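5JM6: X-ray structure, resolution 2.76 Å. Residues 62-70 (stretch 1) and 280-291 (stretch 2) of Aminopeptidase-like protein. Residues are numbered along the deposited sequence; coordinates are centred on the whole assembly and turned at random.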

ATOM      1  N   MET A  62     -16.594  -2.694  48.644  1.00 33.98           N
ATOM      2  CA  MET A  62     -16.609  -2.341  47.226  1.00 29.20           C
ATOM      3  C   MET A  62     -17.965  -1.806  46.773  1.00 28.63           C
ATOM      4  O   MET A  62     -18.040  -0.837  46.018  1.00 30.21           O
ATOM      5  CB  MET A  62     -16.226  -3.549  46.368  1.00 27.25           C
ATOM      6  CG  MET A  62     -14.817  -4.057  46.607  1.00 30.08           C
ATOM      7  SD  MET A  62     -13.560  -2.785  46.372  1.00 31.75           S
ATOM      8  CE  MET A  62     -13.734  -2.444  44.624  1.00 33.42           C
ATOM      9  N   THR A  63     -19.032  -2.438  47.242  1.00 30.38           N
ATOM     10  CA  THR A  63     -20.378  -2.077  46.822  1.00 32.02           C
ATOM     11  C   THR A  63     -20.770  -0.656  47.240  1.00 31.61           C
ATOM     12  O   THR A  63     -21.312   0.106  46.440  1.00 31.06           O
ATOM     13  CB  THR A  63     -21.406  -3.081  47.385  1.00 34.84           C
ATOM     14  OG1 THR A  63     -21.224  -4.354  46.752  1.00 38.41           O
ATOM     15  CG2 THR A  63     -22.828  -2.599  47.142  1.00 33.28           C
ATOM     16  N   HIS A  64     -20.511  -0.311  48.495  1.00 30.52           N
ATOM     17  CA  HIS A  64     -21.021   0.938  49.063  1.00 36.48           C
ATOM     18  C   HIS A  64     -20.044   2.120  49.134  1.00 38.90           C
ATOM     19  O   HIS A  64     -20.357   3.142  49.745  1.00 36.82           O
ATOM     20  CB  HIS A  64     -21.612   0.635  50.434  1.00 27.13           C
ATOM     21  CG  HIS A  64     -22.779  -0.299  50.364  1.00 30.22           C
ATOM     22  ND1 HIS A  64     -22.702  -1.620  50.749  1.00 29.60           N
ATOM     23  CD2 HIS A  64     -24.033  -0.118  49.889  1.00 34.15           C
ATOM     24  CE1 HIS A  64     -23.870  -2.203  50.545  1.00 28.96           C
ATOM     25  NE2 HIS A  64     -24.695  -1.314  50.024  1.00 32.97           N
ATOM     26  N   ASN A  65     -18.858   1.974  48.550  1.00 34.38           N
ATOM     27  CA  ASN A  65     -17.883   3.064  48.540  1.00 33.91           C
ATOM     28  C   ASN A  65     -17.272   3.277  47.155  1.00 32.97           C
ATOM     29  O   ASN A  65     -16.105   2.961  46.928  1.00 33.59           O
ATOM     30  CB  ASN A  65     -16.790   2.789  49.570  1.00 32.81           C
ATOM     31  CG  ASN A  65     -17.358   2.458  50.936  1.00 33.85           C
ATOM     32  OD1 ASN A  65     -17.720   3.350  51.702  1.00 35.40           O
ATOM     33  ND2 ASN A  65     -17.459   1.168  51.239  1.00 30.97           N
ATOM     34  N   PRO A  66     -18.073   3.814  46.223  1.00 34.76           N
ATOM     35  CA  PRO A  66     -17.743   3.883  44.794  1.00 32.55           C
ATOM     36  C   PRO A  66     -16.685   4.918  44.409  1.00 34.13           C
ATOM     37  O   PRO A  66     -16.111   4.809  43.326  1.00 34.45           O
ATOM     38  CB  PRO A  66     -19.088   4.232  44.143  1.00 38.01           C
ATOM     39  CG  PRO A  66     -20.084   4.418  45.285  1.00 38.54           C
ATOM     40  CD  PRO A  66     -19.282   4.594  46.525  1.00 34.10           C
ATOM     41  N   THR A  67     -16.453   5.917  45.251  1.00 29.91           N
ATOM     42  CA  THR A  67     -15.515   6.979  44.903  1.00 30.13           C
ATOM     43  C   THR A  67     -14.395   7.063  45.926  1.00 32.76           C
ATOM     44  O   THR A  67     -14.512   6.536  47.032  1.00 37.30           O
ATOM     45  CB  THR A  67     -16.211   8.351  44.798  1.00 35.02           C
ATOM     46  OG1 THR A  67     -16.503   8.851  46.109  1.00 35.00           O
ATOM     47  CG2 THR A  67     -17.500   8.238  43.995  1.00 34.01           C
ATOM     48  N   VAL A  68     -13.305   7.718  45.546  1.00 35.28           N
ATOM     49  CA  VAL A  68     -12.150   7.830  46.421  1.00 32.35           C
ATOM     50  C   VAL A  68     -12.528   8.562  47.716  1.00 35.49           C
ATOM     51  O   VAL A  68     -11.967   8.287  48.776  1.00 34.42           O
ATOM     52  CB  VAL A  68     -10.972   8.536  45.696  1.00 26.23           C
ATOM     53  CG1 VAL A  68     -11.267  10.010  45.455  1.00 31.71           C
ATOM     54  CG2 VAL A  68      -9.680   8.361  46.468  1.00 29.45           C
ATOM     55  N   PHE A  69     -13.513   9.455  47.642  1.00 34.25           N
ATOM     56  CA  PHE A  69     -13.960  10.193  48.821  1.00 33.55           C
ATOM     57  C   PHE A  69     -14.746   9.314  49.783  1.00 37.00           C
ATOM     58  O   PHE A  69     -14.724   9.537  50.992  1.00 39.80           O
ATOM     59  CB  PHE A  69     -14.802  11.397  48.413  1.00 34.43           C
ATOM     60  CG  PHE A  69     -14.101  12.322  47.474  1.00 33.36           C
ATOM     61  CD1 PHE A  69     -13.024  13.077  47.905  1.00 36.40           C
ATOM     62  CD2 PHE A  69     -14.507  12.429  46.158  1.00 29.20           C
ATOM     63  CE1 PHE A  69     -12.368  13.927  47.040  1.00 34.67           C
ATOM     64  CE2 PHE A  69     -13.858  13.278  45.289  1.00 31.09           C
ATOM     65  CZ  PHE A  69     -12.787  14.027  45.729  1.00 32.04           C
ATOM     66  N   HIS A  70     -15.449   8.321  49.252  1.00 31.80           N
ATOM     67  CA  HIS A  70     -16.137   7.374  50.115  1.00 32.44           C
ATOM     68  C   HIS A  70     -15.132   6.472  50.819  1.00 34.00           C
ATOM     69  O   HIS A  70     -15.326   6.101  51.975  1.00 39.81           O
ATOM     70  CB  HIS A  70     -17.139   6.536  49.320  1.00 33.31           C
ATOM     71  CG  HIS A  70     -18.354   7.298  48.897  1.00 34.27           C
ATOM     72  ND1 HIS A  70     -18.379   8.095  47.772  1.00 32.30           N
ATOM     73  CD2 HIS A  70     -19.583   7.398  49.456  1.00 34.85           C
ATOM     74  CE1 HIS A  70     -19.573   8.646  47.652  1.00 37.40           C
ATOM     75  NE2 HIS A  70     -20.322   8.240  48.662  1.00 36.69           N
ATOM     76  N   TRP A 280     -19.358  20.770  42.812  1.00 38.57           N
ATOM     77  CA  TRP A 280     -19.308  19.389  43.259  1.00 36.11           C
ATOM     78  C   TRP A 280     -18.296  18.602  42.445  1.00 31.67           C
ATOM     79  O   TRP A 280     -17.909  19.008  41.349  1.00 31.07           O
ATOM     80  CB  TRP A 280     -20.688  18.716  43.197  1.00 31.88           C
ATOM     81  CG  TRP A 280     -21.356  18.652  41.843  1.00 36.77           C
ATOM     82  CD1 TRP A 280     -20.763  18.408  40.637  1.00 32.50           C
ATOM     83  CD2 TRP A 280     -22.763  18.739  41.583  1.00 35.44           C
ATOM     84  NE1 TRP A 280     -21.707  18.387  39.639  1.00 28.42           N
ATOM     85  CE2 TRP A 280     -22.943  18.584  40.195  1.00 34.97           C
ATOM     86  CE3 TRP A 280     -23.886  18.951  42.390  1.00 32.77           C
ATOM     87  CZ2 TRP A 280     -24.200  18.630  39.597  1.00 32.36           C
ATOM     88  CZ3 TRP A 280     -25.131  19.002  41.790  1.00 34.42           C
ATOM     89  CH2 TRP A 280     -25.277  18.843  40.408  1.00 32.34           C
ATOM     90  N   GLU A 281     -17.838  17.495  43.011  1.00 33.95           N
ATOM     91  CA  GLU A 281     -16.979  16.583  42.287  1.00 33.11           C
ATOM     92  C   GLU A 281     -17.703  15.254  42.165  1.00 31.09           C
ATOM     93  O   GLU A 281     -17.775  14.492  43.126  1.00 32.02           O
ATOM     94  CB  GLU A 281     -15.644  16.429  43.014  1.00 32.05           C
ATOM     95  CG  GLU A 281     -14.425  16.582  42.131  1.00 30.22           C
ATOM     96  CD  GLU A 281     -13.155  16.769  42.935  1.00 41.67           C
ATOM     97  OE1 GLU A 281     -12.163  16.066  42.652  1.00 46.17           O
ATOM     98  OE2 GLU A 281     -13.146  17.625  43.845  1.00 44.43           O
ATOM     99  N   LEU A 282     -18.210  14.964  40.973  1.00 29.30           N
ATOM    100  CA  LEU A 282     -19.032  13.780  40.773  1.00 32.85           C
ATOM    101  C   LEU A 282     -18.489  12.948  39.628  1.00 32.52           C
ATOM    102  O   LEU A 282     -17.959  13.482  38.653  1.00 36.43           O
ATOM    103  CB  LEU A 282     -20.491  14.166  40.504  1.00 34.90           C
ATOM    104  CG  LEU A 282     -21.210  14.976  41.587  1.00 28.12           C
ATOM    105  CD1 LEU A 282     -22.605  15.362  41.131  1.00 24.88           C
ATOM    106  CD2 LEU A 282     -21.280  14.192  42.882  1.00 28.07           C
ATOM    107  N   GLU A 283     -18.616  11.634  39.758  1.00 31.96           N
ATOM    108  CA  GLU A 283     -18.155  10.719  38.729  1.00 34.64           C
ATOM    109  C   GLU A 283     -19.199   9.646  38.470  1.00 30.95           C
ATOM    110  O   GLU A 283     -20.130   9.468  39.256  1.00 29.37           O
ATOM    111  CB  GLU A 283     -16.826  10.080  39.135  1.00 34.48           C
ATOM    112  CG  GLU A 283     -16.872   9.384  40.483  1.00 36.55           C
ATOM    113  CD  GLU A 283     -15.497   8.985  40.983  1.00 44.48           C
ATOM    114  OE1 GLU A 283     -14.617   9.866  41.071  1.00 47.13           O
ATOM    115  OE2 GLU A 283     -15.300   7.791  41.288  1.00 50.10           O
ATOM    116  N   LEU A 284     -19.046   8.943  37.358  1.00 33.85           N
ATOM    117  CA  LEU A 284     -19.906   7.815  37.051  1.00 32.13           C
ATOM    118  C   LEU A 284     -19.214   6.524  37.461  1.00 30.22           C
ATOM    119  O   LEU A 284     -18.011   6.362  37.255  1.00 31.52           O
ATOM    120  CB  LEU A 284     -20.264   7.793  35.565  1.00 31.22           C
ATOM    121  CG  LEU A 284     -20.949   9.065  35.059  1.00 29.65           C
ATOM    122  CD1 LEU A 284     -21.279   8.960  33.580  1.00 24.42           C
ATOM    123  CD2 LEU A 284     -22.200   9.356  35.876  1.00 26.96           C
ATOM    124  N   PHE A 285     -19.971   5.618  38.067  1.00 30.10           N
ATOM    125  CA  PHE A 285     -19.442   4.311  38.429  1.00 30.21           C
ATOM    126  C   PHE A 285     -20.477   3.243  38.116  1.00 36.19           C
ATOM    127  O   PHE A 285     -21.656   3.542  37.937  1.00 37.15           O
ATOM    128  CB  PHE A 285     -19.048   4.263  39.908  1.00 31.19           C
ATOM    129  CG  PHE A 285     -20.177   4.572  40.853  1.00 34.77           C
ATOM    130  CD1 PHE A 285     -20.425   5.875  41.252  1.00 33.47           C
ATOM    131  CD2 PHE A 285     -20.981   3.559  41.349  1.00 35.56           C
ATOM    132  CE1 PHE A 285     -21.459   6.162  42.124  1.00 32.74           C
ATOM    133  CE2 PHE A 285     -22.016   3.841  42.222  1.00 35.37           C
ATOM    134  CZ  PHE A 285     -22.256   5.144  42.608  1.00 32.84           C
ATOM    135  N   ASP A 286     -20.031   1.996  38.049  1.00 31.86           N
ATOM    136  CA  ASP A 286     -20.927   0.898  37.725  1.00 36.75           C
ATOM    137  C   ASP A 286     -21.814   0.567  38.923  1.00 37.14           C
ATOM    138  O   ASP A 286     -21.322   0.290  40.018  1.00 35.98           O
ATOM    139  CB  ASP A 286     -20.125  -0.326  37.279  1.00 38.53           C
ATOM    140  CG  ASP A 286     -21.006  -1.500  36.900  1.00 42.20           C
ATOM    141  OD1 ASP A 286     -22.208  -1.294  36.621  1.00 39.88           O
ATOM    142  OD2 ASP A 286     -20.486  -2.635  36.870  1.00 44.68           O
ATOM    143  N   ALA A 287     -23.124   0.601  38.699  1.00 35.06           N
ATOM    144  CA  ALA A 287     -24.106   0.396  39.760  1.00 30.10           C
ATOM    145  C   ALA A 287     -24.184  -1.052  40.220  1.00 36.99           C
ATOM    146  O   ALA A 287     -24.756  -1.342  41.271  1.00 37.88           O
ATOM    147  CB  ALA A 287     -25.479   0.861  39.297  1.00 24.60           C
ATOM    148  N   GLN A 288     -23.628  -1.964  39.435  1.00 40.84           N
ATOM    149  CA  GLN A 288     -23.745  -3.375  39.759  1.00 37.60           C
ATOM    150  C   GLN A 288     -22.922  -3.709  40.996  1.00 41.05           C
ATOM    151  O   GLN A 288     -21.735  -3.386  41.061  1.00 40.63           O
ATOM    152  CB  GLN A 288     -23.313  -4.236  38.575  1.00 33.53           C
ATOM    153  CG  GLN A 288     -23.767  -5.675  38.681  1.00 32.54           C
ATOM    154  CD  GLN A 288     -23.478  -6.463  37.425  1.00 33.88           C
ATOM    155  OE1 GLN A 288     -22.793  -5.983  36.523  1.00 41.92           O
ATOM    156  NE2 GLN A 288     -24.004  -7.678  37.356  1.00 36.16           N
ATOM    157  N   PRO A 289     -23.557  -4.340  41.995  1.00 36.65           N
ATOM    158  CA  PRO A 289     -22.852  -4.696  43.229  1.00 30.66           C
ATOM    159  C   PRO A 289     -21.697  -5.652  42.981  1.00 35.21           C
ATOM    160  O   PRO A 289     -21.695  -6.390  41.996  1.00 37.02           O
ATOM    161  CB  PRO A 289     -23.931  -5.383  44.075  1.00 28.19           C
ATOM    162  CG  PRO A 289     -25.223  -4.953  43.492  1.00 27.24           C
ATOM    163  CD  PRO A 289     -24.974  -4.736  42.033  1.00 34.24           C
ATOM    164  N   ALA A 290     -20.718  -5.621  43.877  1.00 37.37           N
ATOM    165  CA  ALA A 290     -19.700  -6.655  43.918  1.00 33.94           C
ATOM    166  C   ALA A 290     -20.357  -7.961  44.337  1.00 36.37           C
ATOM    167  O   ALA A 290     -21.326  -7.961  45.097  1.00 36.94           O
ATOM    168  CB  ALA A 290     -18.591  -6.278  44.879  1.00 31.35           C
ATOM    169  N   THR A 291     -19.831  -9.073  43.843  1.00 32.45           N
ATOM    170  CA  THR A 291     -20.430 -10.369  44.116  1.00 32.12           C
ATOM    171  C   THR A 291     -19.392 -11.475  44.099  1.00 30.88           C
ATOM    172  O   THR A 291     -18.266 -11.283  43.643  1.00 32.66           O
ATOM    173  CB  THR A 291     -21.526 -10.714  43.093  1.00 34.72           C
ATOM    174  OG1 THR A 291     -22.131 -11.964  43.445  1.00 42.04           O
ATOM    175  CG2 THR A 291     -20.931 -10.822  41.698  1.00 34.33           C
TER

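Stretch 2 meets stretch 1 first as a β-strand and then as an irregular segment, and together they bury 440 Å². Along the strand, Glu281, Glu283 and Phe285 direct their CA-to-CB bonds toward stretch 1, whereas the intervening Leu282 and Leu284 point away; the alternation expected of an extended chain thus places every second side chain in the contact.

Glu281 reaches the ring of Phe69, its OE1 lying 3.7 Å from CZ at the ring edge and near the ring plane. This is where the weakly positive hydrogens of an aromatic ring face outward, a favourable setting for a carboxylate oxygen. The other carboxylate oxygen, OE2, is hydrogen-bonded elsewhere in the structure.

Glu283 approaches the turn that precedes the second helix of stretch 1. Its OE2 packs 3.5 Å from CG2 of Thr67 and 3.7 Å from the carbonyl O of Pro66. The contact with Thr67 engages the methyl group, while OG1 of that N-cap residue lies 2.6 Å from ND1 of His70 in a hydrogen bond within stretch 1.

Phe285 makes the most intimate apolar contact. CB of Pro66 sits 3.3 Å from the centroid of the Phe285 ring and only 5° off the ring normal, a CH-π interaction centred over one face; the closest atom pair, Pro66 CB to Phe285 CD2, is 3.4 Å apart.

After the strand, Ala287 and Gln288 turn their side chains away and make no contact. Stretch 2 returns at Pro289, whose CA lies 3.9 Å from OG1 of Thr63. The same hydroxyl oxygen accepts a hydrogen bond from the backbone N of Ala290 (3.2 Å, with an N-H...O angle of 141°), the sole hydrogen bond between the stretches. Ala290 also packs its CB 3.9 Å from CB of Met62, adding an apolar contact beside this polar one.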